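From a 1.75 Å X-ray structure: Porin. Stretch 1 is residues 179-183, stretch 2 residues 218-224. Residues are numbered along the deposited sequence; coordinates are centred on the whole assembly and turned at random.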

# COMPACT_ATOMS: atom_id res chain seq x y z
N ASP A 179 -10.80 15.83 -3.10
CA ASP A 179 -10.58 15.52 -4.52
C ASP A 179 -9.39 14.56 -4.70
O ASP A 179 -8.33 14.62 -3.99
CB ASP A 179 -10.36 16.81 -5.32
CG ASP A 179 -11.64 17.62 -5.48
OD1 ASP A 179 -12.73 17.22 -5.14
OD2 ASP A 179 -11.50 18.71 -5.92
N VAL A 180 -9.52 13.72 -5.70
CA VAL A 180 -8.39 12.84 -6.07
C VAL A 180 -7.21 13.72 -6.61
O VAL A 180 -7.39 14.83 -7.09
CB VAL A 180 -8.80 11.74 -7.11
CG1 VAL A 180 -9.97 10.94 -6.55
CG2 VAL A 180 -9.36 12.36 -8.43
N GLY A 181 -6.04 13.19 -6.54
CA GLY A 181 -4.86 13.87 -6.99
C GLY A 181 -3.59 13.20 -6.62
O GLY A 181 -3.56 12.00 -6.47
N THR A 182 -2.51 13.97 -6.52
CA THR A 182 -1.16 13.48 -6.28
C THR A 182 -0.54 14.22 -5.13
O THR A 182 -0.89 15.39 -4.89
CB THR A 182 -0.18 13.72 -7.48
OG1 THR A 182 -0.28 15.12 -7.88
CG2 THR A 182 -0.64 12.92 -8.62
N ASP A 183 0.38 13.56 -4.48
CA ASP A 183 1.26 14.23 -3.53
C ASP A 183 2.54 14.64 -4.34
O ASP A 183 2.74 14.22 -5.53
CB ASP A 183 1.67 13.25 -2.46
CG ASP A 183 0.52 12.97 -1.46
OD1 ASP A 183 -0.22 13.87 -1.19
OD2 ASP A 183 0.51 11.84 -1.00
N GLU A 218 -6.01 7.23 -16.26
CA GLU A 218 -5.92 8.67 -16.49
C GLU A 218 -6.39 9.36 -15.21
O GLU A 218 -7.55 9.27 -14.85
CB GLU A 218 -6.67 9.12 -17.70
CG GLU A 218 -6.53 10.63 -17.89
CD GLU A 218 -7.36 11.14 -19.07
OE1 GLU A 218 -7.13 10.68 -20.14
OE2 GLU A 218 -8.34 11.80 -18.83
N LEU A 219 -5.48 10.23 -14.68
CA LEU A 219 -5.89 11.22 -13.62
C LEU A 219 -6.02 12.54 -14.36
O LEU A 219 -5.02 13.08 -14.89
CB LEU A 219 -4.78 11.29 -12.59
CG LEU A 219 -4.94 12.22 -11.42
CD1 LEU A 219 -6.16 11.82 -10.59
CD2 LEU A 219 -3.72 12.25 -10.56
N LYS A 220 -7.26 13.00 -14.43
CA LYS A 220 -7.68 14.04 -15.43
C LYS A 220 -6.79 15.29 -15.24
O LYS A 220 -6.61 15.78 -14.11
CB LYS A 220 -9.09 14.44 -15.19
CG LYS A 220 -9.55 15.47 -16.25
CD LYS A 220 -10.98 15.77 -15.97
CE LYS A 220 -11.55 16.87 -16.86
NZ LYS A 220 -12.52 17.48 -15.88
N ASP A 221 -6.14 15.76 -16.32
CA ASP A 221 -5.31 17.00 -16.38
C ASP A 221 -4.05 16.86 -15.57
O ASP A 221 -3.38 17.88 -15.30
CB ASP A 221 -6.21 18.17 -15.91
CG ASP A 221 -7.19 18.58 -16.92
OD1 ASP A 221 -6.90 18.64 -18.11
OD2 ASP A 221 -8.32 18.93 -16.49
N ILE A 222 -3.63 15.65 -15.18
CA ILE A 222 -2.44 15.39 -14.44
C ILE A 222 -1.54 14.39 -15.14
O ILE A 222 -0.50 14.75 -15.61
CB ILE A 222 -2.66 15.05 -12.96
CG1 ILE A 222 -3.50 16.20 -12.28
CG2 ILE A 222 -1.34 14.89 -12.28
CD1 ILE A 222 -3.79 15.92 -10.83
N TYR A 223 -1.98 13.15 -15.25
CA TYR A 223 -1.13 12.13 -15.92
C TYR A 223 -2.00 11.04 -16.54
O TYR A 223 -3.12 10.79 -16.07
CB TYR A 223 -0.05 11.57 -15.08
CG TYR A 223 -0.47 10.71 -13.94
CD1 TYR A 223 -0.91 9.38 -14.18
CD2 TYR A 223 -0.50 11.09 -12.63
CE1 TYR A 223 -1.28 8.58 -13.12
CE2 TYR A 223 -0.84 10.27 -11.57
CZ TYR A 223 -1.30 9.04 -11.74
OH TYR A 223 -1.71 8.18 -10.76
N GLN A 224 -1.38 10.35 -17.51
CA GLN A 224 -1.87 9.02 -18.00
C GLN A 224 -0.80 8.02 -17.63
O GLN A 224 0.40 8.33 -17.70
CB GLN A 224 -2.14 9.00 -19.52
CG GLN A 224 -3.35 9.78 -19.80
CD GLN A 224 -3.66 9.84 -21.29
OE1 GLN A 224 -4.36 10.85 -21.82
NE2 GLN A 224 -3.15 8.87 -21.99

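Stretch 2 is a tight turn between two strands, and stretch 1 lies against the side chains that project from it. Stretch 1 has a weakly bonded strand about Gly 181 and Thr 182. No hydrogen bond joins the two stretches. The contact is van der Waals packing, mostly between carbon atoms, and it is small, burying 194 Å² with both sides summed. The nearest pair of CA atoms, Gly 181 CA and Leu 219 CA, is 7.2 Å apart. That spacing leaves room for side chains between the two backbones.

Glu 218 lies in the strand that enters the turn. Its side chain is out of reach of stretch 1 and takes no part in the packing.

Leu 219 is the centre of the contact. Its CA-to-CB bond points toward stretch 1. With chi1 t and chi2 p, one methyl lies by Val 180 and the other by Thr 182, and both come near Gly 181. Leu 219 CD1 lies 3.9 Å from Val 180 CG2, an apolar pairing of two methyl groups at van der Waals distance. Leu 219 CD2 lies 3.7 Å from Thr 182 CG2 and 4.1 Å from Gly 181 C. The leucine therefore touches three consecutive residues of stretch 1. Its backbone holds the turn together. Leu 219 N donates to Tyr 223 O at 2.8 Å. Leu 219 O accepts from Ile 222 N at 2.9 Å and from Tyr 223 N at 3.1 Å.

Lys 220 and Asp 221 carry the chain round the turn without touching stretch 1. The CA-to-CB bond of Lys 220 points sideways and the end of its side chain leads away. Asp 221 has positive phi (68°) and psi of 16°, a left-handed conformation at the bend. The charged ends of both residues, Lys 220 NZ and Asp 221 OD1, are hydrogen-bonded elsewhere in the structure.

Ile 222 turns back toward stretch 1. With chi1 m and chi2 t, Ile 222 CD1 reaches to 4.5 Å from Gly 181 CA, a loose contact. Gly 181 has no side chain, and the isoleucine methyl approaches its backbone. Ile 222 CG2 lies 4.2 Å from Thr 182 CG2, another methyl-to-methyl contact.

Tyr 223 begins the outgoing strand. Its CA-to-CB bond points sideways, but the end of the side chain comes nearer to stretch 1. Tyr 223 CE2 lies 4.0 Å from Thr 182 CG2. That methyl sits at the edge of the ring, near its plane, so it does not stack on the aromatic face.

Gln 224 continues the strand, and its side chain is out of reach of stretch 1.

Thr 182 CG2 thus meets Leu 219, Ile 222 and Tyr 223 together. The threonine uses its methyl as the apolar partner, with chi1 in the p rotamer. Its hydroxyl makes no hydrogen bond to stretch 2.

The flanking residues Asp 179 and Asp 183 are exposed and make no contact with stretch 2. The packing is thus confined to the buried residues, with acidic side chains at both ends of stretch 1 left outside it.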